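ARO (armadillo repeats only protein) (Plasmodium falciparum Santa Lucia, PDB 5EWP) probably acts as an armadillo-repeat protein-binding scaffold that helps move rhoptries to the apical pole of the malaria parasite and attach them there. Local coordinates at residues V90-L95 and L130-S135; P50-P55 and A106-S111. One frame throughout, in Å; residues are numbered along the deposited sequence.

Overall arrangement
The two contacts touch near the middle of the armadillo solenoid, their centres about 12 Å apart, and are joined through two successive helices: helix 87-95 supplies a segment to contact 1 and helix 100-113 one to contact 2. L95 joins them, since its CD2 packs on A106 and V107 while its CD1 meets Y132. Both contacts are partly buried, apolar and centred on an aromatic side chain. Contact 1 runs between two short helices, with buried I92 against the ring of partly exposed Y132. Contact 2 brings a non-helical segment, P50-P55, onto a helix: buried V107 and V108 meet partly exposed W51, and histidines add polar bonds around it.

Contact 1. Residues V90-L95 and L130-S135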
ATOM      1  N   VAL A  90     -13.740   0.307  -6.641  1.00 15.16           N
ATOM      2  CA  VAL A  90     -13.624   1.686  -7.098  1.00 13.58           C
ATOM      3  C   VAL A  90     -12.179   2.194  -6.965  1.00 17.69           C
ATOM      4  O   VAL A  90     -11.657   2.831  -7.878  1.00 19.31           O
ATOM      5  CB  VAL A  90     -14.604   2.581  -6.337  1.00 14.99           C
ATOM      6  CG1 VAL A  90     -14.304   4.053  -6.584  1.00 18.29           C
ATOM      7  CG2 VAL A  90     -16.042   2.255  -6.756  1.00 22.16           C
ATOM      8  N   PHE A  91     -11.515   1.890  -5.851  1.00 13.40           N
ATOM      9  CA  PHE A  91     -10.111   2.278  -5.690  1.00 17.64           C
ATOM     10  C   PHE A  91      -9.205   1.546  -6.684  1.00 17.50           C
ATOM     11  O   PHE A  91      -8.251   2.117  -7.204  1.00 12.45           O
ATOM     12  CB  PHE A  91      -9.618   2.013  -4.259  1.00 12.13           C
ATOM     13  CG  PHE A  91     -10.268   2.889  -3.229  1.00 17.80           C
ATOM     14  CD1 PHE A  91     -10.385   4.256  -3.441  1.00 18.59           C
ATOM     15  CD2 PHE A  91     -10.755   2.349  -2.046  1.00 15.80           C
ATOM     16  CE1 PHE A  91     -10.985   5.070  -2.489  1.00 23.50           C
ATOM     17  CE2 PHE A  91     -11.360   3.162  -1.095  1.00 15.66           C
ATOM     18  CZ  PHE A  91     -11.474   4.517  -1.321  1.00 15.51           C
ATOM     19  N   ILE A  92      -9.479   0.269  -6.948  1.00 16.94           N
ATOM     20  CA  ILE A  92      -8.637  -0.446  -7.904  1.00 15.99           C
ATOM     21  C   ILE A  92      -8.754   0.191  -9.286  1.00 15.27           C
ATOM     22  O   ILE A  92      -7.769   0.316 -10.017  1.00 20.21           O
ATOM     23  CB  ILE A  92      -8.993  -1.949  -7.946  1.00 16.58           C
ATOM     24  CG1 ILE A  92      -8.553  -2.583  -6.623  1.00 13.24           C
ATOM     25  CG2 ILE A  92      -8.276  -2.631  -9.104  1.00 24.29           C
ATOM     26  CD1 ILE A  92      -9.043  -4.020  -6.393  1.00 14.03           C
ATOM     27  N   ASN A  93      -9.944   0.676  -9.604  1.00 13.29           N
ATOM     28  CA  ASN A  93     -10.129   1.405 -10.850  1.00 17.07           C
ATOM     29  C   ASN A  93      -9.289   2.685 -10.879  1.00 21.26           C
ATOM     30  O   ASN A  93      -8.736   3.060 -11.919  1.00 17.86           O
ATOM     31  CB  ASN A  93     -11.601   1.744 -11.041  1.00 21.74           C
ATOM     32  CG  ASN A  93     -11.891   2.263 -12.416  1.00 39.31           C
ATOM     33  OD1 ASN A  93     -11.487   1.659 -13.411  1.00 45.72           O
ATOM     34  ND2 ASN A  93     -12.593   3.386 -12.492  1.00 41.32           N
ATOM     35  N   LEU A  94      -9.184   3.360  -9.738  1.00 17.30           N
ATOM     36  CA  LEU A  94      -8.368   4.585  -9.675  1.00 17.87           C
ATOM     37  C   LEU A  94      -6.875   4.258  -9.859  1.00 18.33           C
ATOM     38  O   LEU A  94      -6.109   5.061 -10.374  1.00 15.16           O
ATOM     39  CB  LEU A  94      -8.602   5.307  -8.348  1.00 16.27           C
ATOM     40  CG  LEU A  94      -9.925   6.041  -8.117  1.00 22.12           C
ATOM     41  CD1 LEU A  94      -9.895   6.767  -6.772  1.00 23.06           C
ATOM     42  CD2 LEU A  94     -10.150   7.032  -9.212  1.00 27.55           C
ATOM     43  N   LEU A  95      -6.467   3.061  -9.463  1.00 17.57           N
ATOM     44  CA  LEU A  95      -5.081   2.642  -9.642  1.00 17.38           C
ATOM     45  C   LEU A  95      -4.690   2.588 -11.120  1.00 18.40           C
ATOM     46  O   LEU A  95      -3.511   2.635 -11.458  1.00 19.92           O
ATOM     47  CB  LEU A  95      -4.848   1.268  -8.995  1.00 15.93           C
ATOM     48  CG  LEU A  95      -4.962   1.238  -7.471  1.00 11.57           C
ATOM     49  CD1 LEU A  95      -4.808  -0.202  -6.961  1.00 13.64           C
ATOM     50  CD2 LEU A  95      -3.907   2.134  -6.833  1.00 16.40           C
ATOM     51  N   LEU A 130      -3.434  -6.807  -6.632  1.00 15.80           N
ATOM     52  CA  LEU A 130      -2.007  -7.104  -6.489  1.00 19.46           C
ATOM     53  C   LEU A 130      -1.095  -6.593  -7.620  1.00 14.88           C
ATOM     54  O   LEU A 130      -0.053  -6.010  -7.326  1.00 17.19           O
ATOM     55  CB  LEU A 130      -1.783  -8.614  -6.312  1.00 19.24           C
ATOM     56  CG  LEU A 130      -1.880  -9.211  -4.910  1.00 21.06           C
ATOM     57  CD1 LEU A 130      -1.384 -10.665  -4.937  1.00 19.88           C
ATOM     58  CD2 LEU A 130      -1.116  -8.394  -3.865  1.00 14.45           C
ATOM     59  N   PRO A 131      -1.467  -6.804  -8.899  1.00 17.26           N
ATOM     60  CA  PRO A 131      -0.541  -6.328  -9.943  1.00 20.11           C
ATOM     61  C   PRO A 131      -0.268  -4.824  -9.852  1.00 17.74           C
ATOM     62  O   PRO A 131       0.867  -4.384 -10.093  1.00 19.13           O
ATOM     63  CB  PRO A 131      -1.275  -6.655 -11.248  1.00 19.48           C
ATOM     64  CG  PRO A 131      -2.176  -7.774 -10.911  1.00 25.60           C
ATOM     65  CD  PRO A 131      -2.610  -7.538  -9.477  1.00 24.63           C
ATOM     66  N   TYR A 132      -1.291  -4.052  -9.497  1.00 16.98           N
ATOM     67  CA  TYR A 132      -1.144  -2.598  -9.388  1.00 14.86           C
ATOM     68  C   TYR A 132      -0.286  -2.244  -8.184  1.00 18.53           C
ATOM     69  O   TYR A 132       0.574  -1.375  -8.253  1.00 18.89           O
ATOM     70  CB  TYR A 132      -2.510  -1.921  -9.279  1.00 15.12           C
ATOM     71  CG  TYR A 132      -3.382  -2.210 -10.467  1.00 22.95           C
ATOM     72  CD1 TYR A 132      -3.197  -1.535 -11.665  1.00 24.70           C
ATOM     73  CD2 TYR A 132      -4.361  -3.201 -10.410  1.00 20.17           C
ATOM     74  CE1 TYR A 132      -3.983  -1.814 -12.769  1.00 31.30           C
ATOM     75  CE2 TYR A 132      -5.151  -3.486 -11.511  1.00 25.98           C
ATOM     76  CZ  TYR A 132      -4.956  -2.783 -12.689  1.00 36.39           C
ATOM     77  OH  TYR A 132      -5.732  -3.054 -13.789  1.00 40.04           O
ATOM     78  N   LEU A 133      -0.520  -2.930  -7.068  1.00 16.37           N
ATOM     79  CA  LEU A 133       0.250  -2.650  -5.867  1.00 14.25           C
ATOM     80  C   LEU A 133       1.710  -3.061  -6.043  1.00 17.23           C
ATOM     81  O   LEU A 133       2.615  -2.394  -5.536  1.00 18.14           O
ATOM     82  CB  LEU A 133      -0.371  -3.360  -4.674  1.00 11.29           C
ATOM     83  CG  LEU A 133      -1.780  -2.894  -4.290  1.00 13.17           C
ATOM     84  CD1 LEU A 133      -2.362  -3.860  -3.276  1.00 18.96           C
ATOM     85  CD2 LEU A 133      -1.753  -1.486  -3.734  1.00 19.70           C
ATOM     86  N   ILE A 134       1.944  -4.168  -6.752  1.00 14.33           N
ATOM     87  CA  ILE A 134       3.308  -4.608  -7.012  1.00 15.62           C
ATOM     88  C   ILE A 134       4.026  -3.617  -7.918  1.00 20.74           C
ATOM     89  O   ILE A 134       5.192  -3.278  -7.694  1.00 19.05           O
ATOM     90  CB  ILE A 134       3.340  -6.019  -7.642  1.00 17.43           C
ATOM     91  CG1 ILE A 134       2.942  -7.053  -6.591  1.00 16.30           C
ATOM     92  CG2 ILE A 134       4.733  -6.348  -8.173  1.00 18.50           C
ATOM     93  CD1 ILE A 134       2.679  -8.457  -7.153  1.00 20.55           C
ATOM     94  N   SER A 135       3.316  -3.133  -8.933  1.00 18.91           N
ATOM     95  CA  SER A 135       3.872  -2.115  -9.811  1.00 22.35           C
ATOM     96  C   SER A 135       4.248  -0.866  -9.001  1.00 22.82           C
ATOM     97  O   SER A 135       5.284  -0.231  -9.249  1.00 20.64           O
ATOM     98  CB  SER A 135       2.866  -1.774 -10.918  1.00 26.94           C
ATOM     99  OG  SER A 135       3.441  -0.933 -11.897  1.00 34.96           O
TER
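I92 and L95 of helix 87-95 pack against Y132 of helix 130-136, joining two short helices of the armadillo solenoid. The helices come nearest at L95 and Y132, whose CA atoms are 6.6 Å apart. The aliphatic part of the contact lies close to the backbones: L95 CD1 rests 3.7 Å from Y132 CB, and L95 CB lies 4.0 Å from the same Y132 CB. L133, one residue on, bends its far end inward, but remains a loose neighbour, its side chain no nearer than 4.6 Å to helix 87-95.

Contacts with the aromatic ring are oblique. With chi1 at -59°, Y132 carries its ring anti to its own carbonyl carbon, which points the ring toward helix 87-95, with its CD2-CE2 side next to I92. The two side chains cross at about a right angle, and it is the CG2 branch of I92, anti to the backbone N, that does the touching.

Ordinary helical hydrogen bonds run within each segment, L95 N to F91 O and I134 N to L130 O. Behind the contact, F91 and L94 pack on helix 58-70 and L133 on helix 142-156. Y132 also reaches K96, the residue after L95. At the ring, I92 CG2 sits 4.0 Å from Y132 CE2 and 4.2 Å from Y132 CD2.

Contact 2. Residues P50-P55 and A106-S111; sequences PWAADP and AVVALS
A52 and V108 have the nearest CA atoms of the two segments, 7.7 Å apart. From A52 to P55 the chain is extended, with torsions like those of a polyproline II helix, whereas A106-S111 is a turn and a half of regular helix, held by bonds such as L110 N to A106 O. The contact lays the loop between helix 28-34 and helix 58-70 on helix 100-113 of the armadillo fold.

W51 provides most of the interaction. Its CG sits between the backbone N and the carbonyl carbon, chi1 60°, a cramped placement that sends the indole across toward the helix, six-membered ring first. The CZ2-CH2 side of that ring makes the touch: W51 CZ2 lies 3.7 Å from V108 CG2, met obliquely, and W51 CH2 lies 4.0 Å from V107 CG1, which comes in at the ring edge near its plane. Thus adjacent valines each lend one methyl to the same side. A52 CB adds a looser touch, 4.3 Å from V108 CG2. Within the helix, S111 OG turns back to donate to V108 O at 2.7 Å, approaching 29° off the carbonyl plane.

Histidines hold the loop backbone: H49 ND1 accepts from the amides of W51 and A52 and H104 ND1 from A53 N, and both rings stack edge-to-face with W51. Among the surrounding helices, W51 and V107 share M144 of helix 142-156, V108 packs on A67 of helix 58-70, and V107 leans on L95 of helix 87-95.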
ATOM      1  N   PRO A  50       1.375  13.680   3.672  1.00 24.03           N
ATOM      2  CA  PRO A  50       2.814  13.930   3.523  1.00 27.72           C
ATOM      3  C   PRO A  50       3.438  13.577   2.165  1.00 26.61           C
ATOM      4  O   PRO A  50       4.478  14.148   1.854  1.00 26.71           O
ATOM      5  CB  PRO A  50       3.437  13.073   4.631  1.00 25.14           C
ATOM      6  CG  PRO A  50       2.418  12.063   4.985  1.00 33.23           C
ATOM      7  CD  PRO A  50       1.084  12.667   4.702  1.00 30.03           C
ATOM      8  N   TRP A  51       2.843  12.693   1.367  1.00 17.75           N
ATOM      9  CA  TRP A  51       3.449  12.380   0.075  1.00 18.60           C
ATOM     10  C   TRP A  51       2.469  12.265  -1.106  1.00 13.12           C
ATOM     11  O   TRP A  51       2.891  12.375  -2.255  1.00 19.04           O
ATOM     12  CB  TRP A  51       4.293  11.097   0.187  1.00 18.86           C
ATOM     13  CG  TRP A  51       3.569   9.851   0.593  1.00 13.62           C
ATOM     14  CD1 TRP A  51       3.538   9.282   1.842  1.00 13.15           C
ATOM     15  CD2 TRP A  51       2.801   8.988  -0.259  1.00 16.93           C
ATOM     16  NE1 TRP A  51       2.773   8.128   1.817  1.00 17.36           N
ATOM     17  CE2 TRP A  51       2.316   7.928   0.537  1.00 18.85           C
ATOM     18  CE3 TRP A  51       2.472   9.017  -1.625  1.00 19.70           C
ATOM     19  CZ2 TRP A  51       1.524   6.898   0.019  1.00 14.43           C
ATOM     20  CZ3 TRP A  51       1.675   7.996  -2.139  1.00 16.89           C
ATOM     21  CH2 TRP A  51       1.214   6.954  -1.314  1.00 14.94           C
ATOM     22  N   ALA A  52       1.181  12.035  -0.842  1.00 17.75           N
ATOM     23  CA  ALA A  52       0.205  11.880  -1.930  1.00 15.91           C
ATOM     24  C   ALA A  52       0.062  13.184  -2.714  1.00 17.31           C
ATOM     25  O   ALA A  52      -0.016  14.258  -2.127  1.00 18.69           O
ATOM     26  CB  ALA A  52      -1.143  11.453  -1.380  1.00 19.25           C
ATOM     27  N   ALA A  53       0.024  13.089  -4.037  1.00 15.08           N
ATOM     28  CA  ALA A  53      -0.164  14.274  -4.882  1.00 17.48           C
ATOM     29  C   ALA A  53      -1.481  14.973  -4.565  1.00 16.01           C
ATOM     30  O   ALA A  53      -2.483  14.319  -4.287  1.00 16.42           O
ATOM     31  CB  ALA A  53      -0.111  13.884  -6.340  1.00 18.67           C
ATOM     32  N   ASP A  54      -1.493  16.306  -4.592  1.00 16.63           N
ATOM     33  CA  ASP A  54      -2.734  17.045  -4.322  1.00 21.67           C
ATOM     34  C   ASP A  54      -3.899  16.621  -5.228  1.00 21.27           C
ATOM     35  O   ASP A  54      -3.748  16.555  -6.452  1.00 17.98           O
ATOM     36  CB  ASP A  54      -2.506  18.548  -4.496  1.00 21.05           C
ATOM     37  CG  ASP A  54      -1.529  19.113  -3.484  1.00 31.04           C
ATOM     38  OD1 ASP A  54      -1.328  18.486  -2.425  1.00 24.90           O
ATOM     39  OD2 ASP A  54      -0.942  20.177  -3.771  1.00 34.89           O
ATOM     40  N   PRO A  55      -5.063  16.335  -4.627  1.00 18.71           N
ATOM     41  CA  PRO A  55      -6.255  16.042  -5.434  1.00 20.52           C
ATOM     42  C   PRO A  55      -6.552  17.173  -6.413  1.00 18.90           C
ATOM     43  O   PRO A  55      -6.499  18.338  -6.014  1.00 19.41           O
ATOM     44  CB  PRO A  55      -7.360  15.893  -4.382  1.00 22.07           C
ATOM     45  CG  PRO A  55      -6.627  15.352  -3.179  1.00 23.18           C
ATOM     46  CD  PRO A  55      -5.289  16.076  -3.193  1.00 25.87           C
ATOM     47  N   ALA A 106      -5.820   6.370  -4.019  1.00 11.39           N
ATOM     48  CA  ALA A 106      -6.248   4.965  -3.981  1.00 11.47           C
ATOM     49  C   ALA A 106      -5.278   4.092  -3.197  1.00 16.10           C
ATOM     50  O   ALA A 106      -5.697   3.232  -2.430  1.00 15.39           O
ATOM     51  CB  ALA A 106      -6.416   4.412  -5.428  1.00 12.85           C
ATOM     52  N   VAL A 107      -3.982   4.301  -3.392  1.00 11.02           N
ATOM     53  CA  VAL A 107      -2.987   3.565  -2.625  1.00 15.25           C
ATOM     54  C   VAL A 107      -3.106   3.870  -1.130  1.00 16.10           C
ATOM     55  O   VAL A 107      -3.115   2.953  -0.307  1.00 11.97           O
ATOM     56  CB  VAL A 107      -1.556   3.895  -3.112  1.00 14.62           C
ATOM     57  CG1 VAL A 107      -0.516   3.413  -2.111  1.00 11.43           C
ATOM     58  CG2 VAL A 107      -1.320   3.268  -4.485  1.00 16.70           C
ATOM     59  N   VAL A 108      -3.206   5.151  -0.777  1.00 15.04           N
ATOM     60  CA  VAL A 108      -3.375   5.505   0.634  1.00 11.32           C
ATOM     61  C   VAL A 108      -4.641   4.856   1.224  1.00  9.74           C
ATOM     62  O   VAL A 108      -4.575   4.232   2.300  1.00 15.13           O
ATOM     63  CB  VAL A 108      -3.432   7.033   0.830  1.00 14.59           C
ATOM     64  CG1 VAL A 108      -3.789   7.368   2.288  1.00 15.99           C
ATOM     65  CG2 VAL A 108      -2.092   7.654   0.421  1.00 12.68           C
ATOM     66  N   ALA A 109      -5.769   4.962   0.521  1.00 11.87           N
ATOM     67  CA  ALA A 109      -7.028   4.363   1.013  1.00 13.69           C
ATOM     68  C   ALA A 109      -6.885   2.861   1.209  1.00 14.52           C
ATOM     69  O   ALA A 109      -7.248   2.327   2.259  1.00 13.28           O
ATOM     70  CB  ALA A 109      -8.192   4.636   0.059  1.00 14.25           C
ATOM     71  N   LEU A 110      -6.376   2.186   0.190  1.00 11.57           N
ATOM     72  CA  LEU A 110      -6.250   0.723   0.253  1.00 13.76           C
ATOM     73  C   LEU A 110      -5.281   0.296   1.341  1.00 15.71           C
ATOM     74  O   LEU A 110      -5.490  -0.725   1.996  1.00 15.01           O
ATOM     75  CB  LEU A 110      -5.817   0.161  -1.108  1.00 12.08           C
ATOM     76  CG  LEU A 110      -6.896   0.245  -2.200  1.00 13.98           C
ATOM     77  CD1 LEU A 110      -6.291  -0.022  -3.553  1.00 14.03           C
ATOM     78  CD2 LEU A 110      -8.032  -0.760  -1.940  1.00 12.18           C
ATOM     79  N   SER A 111      -4.222   1.070   1.560  1.00 16.81           N
ATOM     80  CA  SER A 111      -3.265   0.671   2.586  1.00 15.97           C
ATOM     81  C   SER A 111      -3.913   0.722   3.969  1.00 19.90           C
ATOM     82  O   SER A 111      -3.730  -0.196   4.762  1.00 17.75           O
ATOM     83  CB  SER A 111      -2.000   1.535   2.542  1.00 17.70           C
ATOM     84  OG  SER A 111      -2.272   2.882   2.868  1.00 22.31           O
TER